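Local coordinates for protein UDP-N-acetylglucosamine 2-epimerase (Listeria monocytogenes, PDB 3OT5) that probably interconverts UDP-N-acetylglucosamine and UDP-N-acetylmannosamine by inverting the configuration at C2 of the sugar, at residues A[206-211]-A[294-299]; A[223-228]-A[301-306]; A[257-262]-A[281-286]. All blocks are in the same frame, centred on the assembly; numbering follows the deposited sequence.

Interaction 1 (A[206-211]-A[294-299])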
loop_
_atom_site.group_PDB
_atom_site.type_symbol
_atom_site.label_atom_id
_atom_site.label_comp_id
_atom_site.label_asym_id
_atom_site.label_seq_id
_atom_site.Cartn_x
_atom_site.Cartn_y
_atom_site.Cartn_z
ATOM N N LYS A 206 -2.156 -3.019 -11.661
ATOM C CA LYS A 206 -2.168 -3.337 -13.084
ATOM C C LYS A 206 -1.600 -4.738 -13.300
ATOM O O LYS A 206 -1.961 -5.413 -14.251
ATOM C CB LYS A 206 -1.389 -2.291 -13.895
ATOM C CG LYS A 206 -1.968 -0.867 -13.816
ATOM C CD LYS A 206 -1.171 0.141 -14.651
ATOM C CE LYS A 206 0.272 0.289 -14.152
ATOM N NZ LYS A 206 1.025 1.326 -14.903
ATOM N N THR A 207 -0.747 -5.195 -12.389
ATOM C CA THR A 207 -0.144 -6.517 -12.519
ATOM C C THR A 207 -0.758 -7.585 -11.614
ATOM O O THR A 207 -0.879 -8.731 -12.006
ATOM C CB THR A 207 1.375 -6.466 -12.211
ATOM O OG1 THR A 207 2.012 -5.508 -13.057
ATOM C CG2 THR A 207 2.017 -7.842 -12.418
ATOM N N THR A 208 -1.121 -7.219 -10.396
ATOM C CA THR A 208 -1.683 -8.197 -9.440
ATOM C C THR A 208 -3.107 -8.626 -9.789
ATOM O O THR A 208 -3.502 -9.768 -9.519
ATOM C CB THR A 208 -1.668 -7.630 -8.023
ATOM O OG1 THR A 208 -2.445 -6.441 -7.998
ATOM C CG2 THR A 208 -0.241 -7.306 -7.583
ATOM N N VAL A 209 -3.876 -7.706 -10.369
ATOM C CA VAL A 209 -5.243 -7.991 -10.793
ATOM C C VAL A 209 -5.166 -8.747 -12.102
ATOM O O VAL A 209 -4.666 -8.223 -13.105
ATOM C CB VAL A 209 -6.066 -6.718 -11.019
ATOM C CG1 VAL A 209 -7.444 -7.080 -11.560
ATOM C CG2 VAL A 209 -6.174 -5.923 -9.725
ATOM N N GLN A 210 -5.662 -9.978 -12.088
ATOM C CA GLN A 210 -5.616 -10.841 -13.250
ATOM C C GLN A 210 -6.752 -10.598 -14.226
ATOM O O GLN A 210 -7.855 -10.230 -13.836
ATOM C CB GLN A 210 -5.677 -12.297 -12.806
ATOM C CG GLN A 210 -4.561 -12.736 -11.872
ATOM C CD GLN A 210 -4.645 -14.221 -11.548
ATOM O OE1 GLN A 210 -5.634 -14.882 -11.867
ATOM N NE2 GLN A 210 -3.601 -14.753 -10.930
ATOM N N LYS A 211 -6.460 -10.840 -15.501
ATOM C CA LYS A 211 -7.419 -10.706 -16.595
ATOM C C LYS A 211 -8.732 -11.393 -16.211
ATOM O O LYS A 211 -9.793 -10.768 -16.185
ATOM C CB LYS A 211 -6.826 -11.359 -17.851
ATOM C CG LYS A 211 -7.647 -11.283 -19.129
ATOM C CD LYS A 211 -7.007 -12.191 -20.193
ATOM C CE LYS A 211 -7.683 -12.123 -21.558
ATOM N NZ LYS A 211 -7.428 -10.838 -22.274
ATOM N N ASP A 294 -4.607 -12.049 -3.872
ATOM C CA ASP A 294 -5.961 -12.587 -3.995
ATOM C C ASP A 294 -6.935 -11.501 -3.615
ATOM O O ASP A 294 -7.994 -11.342 -4.234
ATOM C CB ASP A 294 -6.168 -13.798 -3.091
ATOM C CG ASP A 294 -5.583 -15.067 -3.668
ATOM O OD1 ASP A 294 -5.964 -15.432 -4.800
ATOM O OD2 ASP A 294 -4.800 -15.734 -2.964
ATOM N N PHE A 295 -6.556 -10.735 -2.600
ATOM C CA PHE A 295 -7.382 -9.654 -2.114
ATOM C C PHE A 295 -7.619 -8.598 -3.189
ATOM O O PHE A 295 -8.744 -8.124 -3.346
ATOM C CB PHE A 295 -6.765 -9.016 -0.871
ATOM C CG PHE A 295 -7.668 -8.030 -0.214
ATOM C CD1 PHE A 295 -8.607 -8.451 0.712
ATOM C CD2 PHE A 295 -7.609 -6.691 -0.541
ATOM C CE1 PHE A 295 -9.456 -7.546 1.309
ATOM C CE2 PHE A 295 -8.459 -5.782 0.049
ATOM C CZ PHE A 295 -9.384 -6.205 0.973
ATOM N N HIS A 296 -6.578 -8.211 -3.925
ATOM C CA HIS A 296 -6.778 -7.224 -4.986
ATOM C C HIS A 296 -7.809 -7.736 -5.992
ATOM O O HIS A 296 -8.647 -6.974 -6.485
ATOM C CB HIS A 296 -5.484 -6.851 -5.731
ATOM C CG HIS A 296 -4.475 -6.133 -4.887
ATOM N ND1 HIS A 296 -3.116 -6.244 -5.096
ATOM C CD2 HIS A 296 -4.624 -5.344 -3.796
ATOM C CE1 HIS A 296 -2.475 -5.514 -4.199
ATOM N NE2 HIS A 296 -3.367 -4.964 -3.394
ATOM N N ASN A 297 -7.737 -9.028 -6.293
ATOM C CA ASN A 297 -8.664 -9.652 -7.234
ATOM C C ASN A 297 -10.107 -9.710 -6.714
ATOM O O ASN A 297 -11.054 -9.571 -7.493
ATOM C CB ASN A 297 -8.108 -11.001 -7.670
ATOM C CG ASN A 297 -6.864 -10.844 -8.555
ATOM O OD1 ASN A 297 -6.973 -10.593 -9.762
ATOM N ND2 ASN A 297 -5.691 -11.024 -7.964
ATOM N N PHE A 298 -10.277 -9.885 -5.404
ATOM C CA PHE A 298 -11.616 -9.864 -4.807
ATOM C C PHE A 298 -12.116 -8.451 -4.816
ATOM O O PHE A 298 -13.266 -8.169 -5.140
ATOM C CB PHE A 298 -11.615 -10.389 -3.369
ATOM C CG PHE A 298 -11.843 -11.860 -3.267
ATOM C CD1 PHE A 298 -13.088 -12.338 -2.876
ATOM C CD2 PHE A 298 -10.848 -12.761 -3.597
ATOM C CE1 PHE A 298 -13.332 -13.683 -2.781
ATOM C CE2 PHE A 298 -11.076 -14.121 -3.509
ATOM C CZ PHE A 298 -12.327 -14.586 -3.102
ATOM N N LEU A 299 -11.210 -7.559 -4.470
ATOM C CA LEU A 299 -11.485 -6.150 -4.404
ATOM C C LEU A 299 -12.046 -5.699 -5.745
ATOM O O LEU A 299 -13.064 -5.004 -5.800
ATOM C CB LEU A 299 -10.180 -5.421 -4.062
ATOM C CG LEU A 299 -10.222 -4.039 -3.447
ATOM C CD1 LEU A 299 -11.014 -4.096 -2.134
ATOM C CD2 LEU A 299 -8.814 -3.545 -3.213
#
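N297 reaches out from helix 292-301 and joins its side-chain amide to the backbone of T208 and Q210, where the chain leaves helix 200-208. From CB outward, the first torsion sets CG anti to the carbonyl carbon (chi1 -69°), which swings the amide over to the other segment. N297 CG then sits between two backbone polar atoms, 3.7 Å from T208 O and 3.8 Å from Q210 N, and the two ends of the amide divide them. N297 OD1 accepts from Q210 N at 2.7 Å, an almost straight bond (168° at the hydrogen) that arrives in the plane of the N297 carbonyl; the same oxygen lies 3.3 Å from V209 CA. N297 ND2 donates to T208 O at 3.0 Å, less straight, and meets that carbonyl from well out of its plane. ND2 also bonds I293 O in its own helix, so two carbonyls and one backbone N-H fix the rotation of the amide. It bridges the backbone on both sides of V209, the first residue to leave helical geometry.

One residue back on the same helix, H296 adds a second polar link. H296 ND1 pairs with T208 OG1 at 3.0 Å, the hydroxyl approaching the ring obliquely, while NE2 is held by E315 on helix 310-315. T208 OG1 lies between its own backbone N and carbonyl carbon (chi1 60°), facing the imidazole, and keeps a weak bond to A204 O. V209 CG2 rests on H296 CB at 4.2 Å.

Helix 200-208 follows the last strand of the seven-stranded sheet, and the chain then runs on into the six-stranded one. The arrangement therefore belongs to the connection between the two Rossmann-like domains, as in the GT-B-like fold of this epimerase family.

Interaction 2 (A[223-228]-A[301-306])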
loop_
_atom_site.group_PDB
_atom_site.type_symbol
_atom_site.label_atom_id
_atom_site.label_comp_id
_atom_site.label_asym_id
_atom_site.label_seq_id
_atom_site.Cartn_x
_atom_site.Cartn_y
_atom_site.Cartn_z
ATOM N N ASP A 223 -25.410 -12.309 -10.103
ATOM C CA ASP A 223 -25.783 -10.892 -10.147
ATOM C C ASP A 223 -25.639 -10.207 -8.780
ATOM O O ASP A 223 -25.886 -9.008 -8.659
ATOM C CB ASP A 223 -27.226 -10.727 -10.649
ATOM C CG ASP A 223 -27.420 -11.213 -12.087
ATOM O OD1 ASP A 223 -28.585 -11.488 -12.456
ATOM O OD2 ASP A 223 -26.425 -11.328 -12.844
ATOM N N ASN A 224 -25.240 -10.960 -7.755
ATOM C CA ASN A 224 -25.079 -10.396 -6.409
ATOM C C ASN A 224 -23.944 -9.417 -6.257
ATOM O O ASN A 224 -22.912 -9.529 -6.908
ATOM C CB ASN A 224 -24.893 -11.501 -5.371
ATOM C CG ASN A 224 -26.156 -12.259 -5.111
ATOM O OD1 ASN A 224 -27.248 -11.734 -5.298
ATOM N ND2 ASN A 224 -26.022 -13.487 -4.637
ATOM N N ARG A 225 -24.147 -8.475 -5.341
ATOM C CA ARG A 225 -23.164 -7.449 -5.041
ATOM C C ARG A 225 -22.269 -7.908 -3.903
ATOM O O ARG A 225 -22.724 -8.167 -2.788
ATOM C CB ARG A 225 -23.874 -6.146 -4.722
ATOM C CG ARG A 225 -24.639 -5.647 -5.934
ATOM C CD ARG A 225 -25.442 -4.422 -5.648
ATOM N NE ARG A 225 -26.529 -4.667 -4.703
ATOM C CZ ARG A 225 -27.300 -3.703 -4.224
ATOM N NH1 ARG A 225 -27.094 -2.447 -4.608
ATOM N NH2 ARG A 225 -28.261 -3.986 -3.362
ATOM N N LEU A 226 -20.985 -8.009 -4.215
ATOM C CA LEU A 226 -19.993 -8.466 -3.275
ATOM C C LEU A 226 -19.559 -7.378 -2.293
ATOM O O LEU A 226 -19.134 -6.287 -2.687
ATOM C CB LEU A 226 -18.776 -9.002 -4.048
ATOM C CG LEU A 226 -17.527 -9.433 -3.261
ATOM C CD1 LEU A 226 -17.860 -10.466 -2.196
ATOM C CD2 LEU A 226 -16.468 -9.974 -4.217
ATOM N N ILE A 227 -19.710 -7.679 -1.007
ATOM C CA ILE A 227 -19.265 -6.794 0.043
ATOM C C ILE A 227 -18.072 -7.493 0.674
ATOM O O ILE A 227 -18.162 -8.652 1.069
ATOM C CB ILE A 227 -20.274 -6.568 1.126
ATOM C CG1 ILE A 227 -21.527 -5.887 0.572
ATOM C CG2 ILE A 227 -19.625 -5.693 2.232
ATOM C CD1 ILE A 227 -22.612 -5.742 1.592
ATOM N N LEU A 228 -16.962 -6.789 0.759
ATOM C CA LEU A 228 -15.749 -7.341 1.333
ATOM C C LEU A 228 -15.475 -6.606 2.635
ATOM O O LEU A 228 -15.669 -5.390 2.717
ATOM C CB LEU A 228 -14.606 -7.145 0.336
ATOM C CG LEU A 228 -13.211 -7.692 0.616
ATOM C CD1 LEU A 228 -13.229 -9.191 0.845
ATOM C CD2 LEU A 228 -12.310 -7.332 -0.571
ATOM N N LYS A 301 -13.864 -7.145 -7.982
ATOM C CA LYS A 301 -15.267 -7.506 -8.213
ATOM C C LYS A 301 -16.189 -7.051 -7.078
ATOM O O LYS A 301 -17.393 -7.293 -7.108
ATOM C CB LYS A 301 -15.380 -9.023 -8.429
ATOM C CG LYS A 301 -16.785 -9.533 -8.792
ATOM C CD LYS A 301 -17.354 -8.836 -10.039
ATOM C CE LYS A 301 -18.740 -9.370 -10.410
ATOM N NZ LYS A 301 -19.318 -8.645 -11.570
ATOM N N SER A 302 -15.629 -6.366 -6.089
ATOM C CA SER A 302 -16.402 -5.894 -4.946
ATOM C C SER A 302 -17.240 -4.653 -5.268
ATOM O O SER A 302 -16.856 -3.820 -6.092
ATOM C CB SER A 302 -15.465 -5.599 -3.778
ATOM O OG SER A 302 -14.731 -6.762 -3.430
ATOM N N TYR A 303 -18.395 -4.557 -4.621
ATOM C CA TYR A 303 -19.290 -3.432 -4.795
ATOM C C TYR A 303 -18.883 -2.385 -3.768
ATOM O O TYR A 303 -18.945 -1.188 -4.030
ATOM C CB TYR A 303 -20.743 -3.868 -4.589
ATOM C CG TYR A 303 -21.784 -2.812 -4.873
ATOM C CD1 TYR A 303 -22.234 -2.581 -6.169
ATOM C CD2 TYR A 303 -22.358 -2.071 -3.840
ATOM C CE1 TYR A 303 -23.214 -1.616 -6.439
ATOM C CE2 TYR A 303 -23.342 -1.106 -4.098
ATOM C CZ TYR A 303 -23.758 -0.882 -5.401
ATOM O OH TYR A 303 -24.726 0.072 -5.657
ATOM N N LEU A 304 -18.470 -2.838 -2.593
ATOM C CA LEU A 304 -18.032 -1.917 -1.562
ATOM C C LEU A 304 -17.181 -2.705 -0.583
ATOM O O LEU A 304 -17.249 -3.937 -0.515
ATOM C CB LEU A 304 -19.219 -1.219 -0.866
ATOM C CG LEU A 304 -19.997 -1.961 0.220
ATOM C CD1 LEU A 304 -19.169 -1.938 1.485
ATOM C CD2 LEU A 304 -21.350 -1.326 0.507
ATOM N N VAL A 305 -16.353 -1.997 0.160
ATOM C CA VAL A 305 -15.474 -2.646 1.113
ATOM C C VAL A 305 -15.452 -1.888 2.417
ATOM O O VAL A 305 -15.456 -0.660 2.426
ATOM C CB VAL A 305 -14.027 -2.762 0.549
ATOM C CG1 VAL A 305 -13.528 -1.425 0.079
ATOM C CG2 VAL A 305 -13.050 -3.361 1.605
ATOM N N PHE A 306 -15.495 -2.637 3.510
ATOM C CA PHE A 306 -15.394 -2.103 4.859
ATOM C C PHE A 306 -14.011 -2.469 5.305
ATOM O O PHE A 306 -13.668 -3.628 5.262
ATOM C CB PHE A 306 -16.325 -2.795 5.852
ATOM C CG PHE A 306 -17.780 -2.459 5.704
ATOM C CD1 PHE A 306 -18.292 -1.294 6.261
ATOM C CD2 PHE A 306 -18.661 -3.359 5.108
ATOM C CE1 PHE A 306 -19.659 -1.000 6.168
ATOM C CE2 PHE A 306 -20.015 -3.077 5.014
ATOM C CZ PHE A 306 -20.516 -1.892 5.540
HETATM O O HOH W 1 -20.023 -6.859 -6.617
#
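R225 lies alongside Y303, both side chains pointing the same way, with the aliphatic part of the arginine over one face of the ring. R225 CD makes a CH-pi contact 3.7 Å from the centroid of the Y303 ring, somewhat toward the rim. Farther out, R225 CZ stands 5.0 Å from that centroid, a cation-pi contact with the guanidinium steeply inclined to the ring (planes 63° apart). The bend at chi3 of R225 (-66°) brings NH1 back toward the phenol oxygen.

At the corner the chain turns at Y303, Y303 N donates to L226 O at 2.7 Å, and a water bridges L226 N and K301 O. Beyond it the strands pair in parallel, L228 N donating to L304 O at 3.1 Å and F306 N to L228 O at 2.9 Å. I227 CG2 meets L304 CD1 and, at 3.8 Å, the edge of the F306 ring at CD2.

In the next shell, R225 NH2 forms a salt bridge with D257 and NH1 bonds L359 O, while Y303 OH bonds L358 O and its ring stacks on H365. S302 OG is tied back to F298 O of the preceding helix. Strand 225-229 lies inside the six-stranded sheet between 302-307 and 258-263; helix 240-254 packs against I227 and F306, and strand 323-325 lies beyond V305.

Interaction 3 (A[257-262]-A[281-286])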
loop_
_atom_site.group_PDB
_atom_site.type_symbol
_atom_site.label_atom_id
_atom_site.label_comp_id
_atom_site.label_asym_id
_atom_site.label_seq_id
_atom_site.Cartn_x
_atom_site.Cartn_y
_atom_site.Cartn_z
ATOM N N ASP A 257 -29.649 -9.414 -2.516
ATOM C CA ASP A 257 -28.770 -9.481 -3.681
ATOM C C ASP A 257 -27.318 -9.130 -3.318
ATOM O O ASP A 257 -26.545 -8.721 -4.175
ATOM C CB ASP A 257 -29.292 -8.625 -4.847
ATOM C CG ASP A 257 -29.458 -7.165 -4.489
ATOM O OD1 ASP A 257 -29.398 -6.820 -3.289
ATOM O OD2 ASP A 257 -29.676 -6.363 -5.425
ATOM N N THR A 258 -26.956 -9.304 -2.050
ATOM C CA THR A 258 -25.591 -9.041 -1.598
ATOM C C THR A 258 -24.960 -10.287 -1.013
ATOM O O THR A 258 -25.644 -11.183 -0.518
ATOM C CB THR A 258 -25.529 -7.988 -0.473
ATOM O OG1 THR A 258 -26.205 -8.487 0.687
ATOM C CG2 THR A 258 -26.157 -6.673 -0.912
ATOM N N GLU A 259 -23.643 -10.338 -1.087
ATOM C CA GLU A 259 -22.878 -11.425 -0.507
ATOM C C GLU A 259 -21.710 -10.798 0.235
ATOM O O GLU A 259 -21.184 -9.777 -0.185
ATOM C CB GLU A 259 -22.404 -12.434 -1.553
ATOM C CG GLU A 259 -23.545 -13.216 -2.188
ATOM C CD GLU A 259 -23.080 -14.442 -2.946
ATOM O OE1 GLU A 259 -21.932 -14.902 -2.713
ATOM O OE2 GLU A 259 -23.881 -14.965 -3.748
ATOM N N LEU A 260 -21.341 -11.400 1.358
ATOM C CA LEU A 260 -20.265 -10.903 2.186
ATOM C C LEU A 260 -19.126 -11.887 2.218
ATOM O O LEU A 260 -19.339 -13.080 2.377
ATOM C CB LEU A 260 -20.769 -10.666 3.620
ATOM C CG LEU A 260 -19.745 -10.342 4.730
ATOM C CD1 LEU A 260 -18.950 -9.087 4.457
ATOM C CD2 LEU A 260 -20.448 -10.233 6.086
ATOM N N VAL A 261 -17.919 -11.376 2.013
ATOM C CA VAL A 261 -16.717 -12.176 2.081
ATOM C C VAL A 261 -15.925 -11.578 3.231
ATOM O O VAL A 261 -15.684 -10.376 3.267
ATOM C CB VAL A 261 -15.891 -12.135 0.786
ATOM C CG1 VAL A 261 -14.575 -12.899 0.973
ATOM C CG2 VAL A 261 -16.682 -12.719 -0.364
ATOM N N TYR A 262 -15.562 -12.416 4.189
ATOM C CA TYR A 262 -14.811 -11.977 5.332
ATOM C C TYR A 262 -13.633 -12.887 5.608
ATOM O O TYR A 262 -13.805 -13.952 6.187
ATOM C CB TYR A 262 -15.695 -11.898 6.587
ATOM C CG TYR A 262 -14.880 -11.578 7.818
ATOM C CD1 TYR A 262 -14.278 -10.336 7.965
ATOM C CD2 TYR A 262 -14.708 -12.512 8.835
ATOM C CE1 TYR A 262 -13.505 -10.039 9.090
ATOM C CE2 TYR A 262 -13.956 -12.219 9.967
ATOM C CZ TYR A 262 -13.353 -10.987 10.085
ATOM O OH TYR A 262 -12.592 -10.701 11.199
ATOM N N HIS A 281 -24.696 -18.853 6.910
ATOM C CA HIS A 281 -25.520 -18.071 5.989
ATOM C C HIS A 281 -24.950 -18.275 4.593
ATOM O O HIS A 281 -23.758 -18.056 4.354
ATOM C CB HIS A 281 -25.573 -16.591 6.347
ATOM C CG HIS A 281 -26.695 -15.858 5.675
ATOM N ND1 HIS A 281 -26.619 -15.388 4.380
ATOM C CD2 HIS A 281 -27.931 -15.528 6.120
ATOM C CE1 HIS A 281 -27.758 -14.802 4.058
ATOM N NE2 HIS A 281 -28.572 -14.876 5.096
ATOM N N GLU A 282 -25.810 -18.712 3.679
ATOM C CA GLU A 282 -25.406 -18.984 2.302
ATOM C C GLU A 282 -24.767 -17.801 1.563
ATOM O O GLU A 282 -23.992 -18.009 0.638
ATOM C CB GLU A 282 -26.581 -19.545 1.479
ATOM C CG GLU A 282 -27.852 -18.672 1.400
ATOM C CD GLU A 282 -28.723 -18.673 2.676
ATOM O OE1 GLU A 282 -29.767 -17.978 2.670
ATOM O OE2 GLU A 282 -28.386 -19.362 3.667
ATOM N N ARG A 283 -25.083 -16.574 1.968
ATOM C CA ARG A 283 -24.532 -15.387 1.311
ATOM C C ARG A 283 -23.386 -14.719 2.085
ATOM O O ARG A 283 -22.949 -13.623 1.736
ATOM C CB ARG A 283 -25.653 -14.392 0.970
ATOM C CG ARG A 283 -26.599 -14.960 -0.080
ATOM C CD ARG A 283 -27.734 -14.031 -0.490
ATOM N NE ARG A 283 -28.626 -13.705 0.623
ATOM C CZ ARG A 283 -28.630 -12.562 1.306
ATOM N NH1 ARG A 283 -27.810 -11.565 0.993
ATOM N NH2 ARG A 283 -29.495 -12.408 2.297
ATOM N N ILE A 284 -22.896 -15.392 3.124
ATOM C CA ILE A 284 -21.777 -14.880 3.891
ATOM C C ILE A 284 -20.671 -15.929 3.819
ATOM O O ILE A 284 -20.881 -17.093 4.166
ATOM C CB ILE A 284 -22.136 -14.585 5.345
ATOM C CG1 ILE A 284 -23.359 -13.661 5.423
ATOM C CG2 ILE A 284 -20.952 -13.945 6.032
ATOM C CD1 ILE A 284 -23.737 -13.258 6.856
ATOM N N HIS A 285 -19.502 -15.521 3.340
ATOM C CA HIS A 285 -18.381 -16.437 3.197
ATOM C C HIS A 285 -17.286 -16.085 4.180
ATOM O O HIS A 285 -16.711 -14.999 4.119
ATOM C CB HIS A 285 -17.876 -16.388 1.762
ATOM C CG HIS A 285 -18.969 -16.552 0.750
ATOM N ND1 HIS A 285 -19.421 -17.786 0.334
ATOM C CD2 HIS A 285 -19.727 -15.636 0.103
ATOM C CE1 HIS A 285 -20.400 -17.624 -0.540
ATOM N NE2 HIS A 285 -20.606 -16.328 -0.696
ATOM N N LEU A 286 -17.045 -16.995 5.119
ATOM C CA LEU A 286 -16.024 -16.832 6.129
ATOM C C LEU A 286 -14.843 -17.649 5.687
ATOM O O LEU A 286 -14.808 -18.866 5.854
ATOM C CB LEU A 286 -16.512 -17.326 7.483
ATOM C CG LEU A 286 -17.755 -16.627 8.024
ATOM C CD1 LEU A 286 -18.113 -17.196 9.391
ATOM C CD2 LEU A 286 -17.533 -15.124 8.095
#
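The shortest polar bond here runs from H285 N to L260 O at 2.6 Å; I284 CA adds a C-H contact to L260 O at 3.4 Å. On either side of this bond L260 N donates to R283 O and Y262 N to H285 O, both at 2.8 Å, giving a regular parallel pairing.

Side chains add two more links across the pair. R283, bent at chi3 (-62°), curls back so that R283 NH1 reaches T258 O at 2.7 Å, with the oxygen near the guanidinium plane; its NH2 bonds V252 O. H285 NE2 donates to E259 OE1 at 2.8 Å. The carboxylate lies at the edge of the imidazole, yet the nitrogen meets OE1 from above the carboxylate plane. The other oxygen, OE2, is held by N224, so both carboxylate oxygens of E259 have a hydrogen-bond partner.

On the face carrying L260, I284, Y262 and L286, L260 CD2 packs on I284 CG2 at 3.7 Å, and L286 CD2 touches the edge of the Y262 ring. Helix 268-278 lies against I284, Y262 and L286, completing a beta-alpha-beta crossover of the Rossmann type that ends on an outer strand of the six-stranded sheet.

Overall arrangement
All three contacts lie on the same side of the chain's centre, in or beside the domain built on the six-stranded sheet. Interactions 2 and 3 are closest, with centres about 10 Å apart; their strands 225-229 and 258-263 are sheet neighbours, joined by I227 N to E259 O. The centre of interaction 1 is about 14 Å from that of interaction 2 and about 20 Å from that of interaction 3; helix 292-301 sets F295, F298 and L299 against L228, and F298 against V261. Along the chain interaction 3 is nested inside both others, while interactions 1 and 2 cross. Helix 292-301, which meets the connection between the domains, packs on the sheet and continues into strand 302-307.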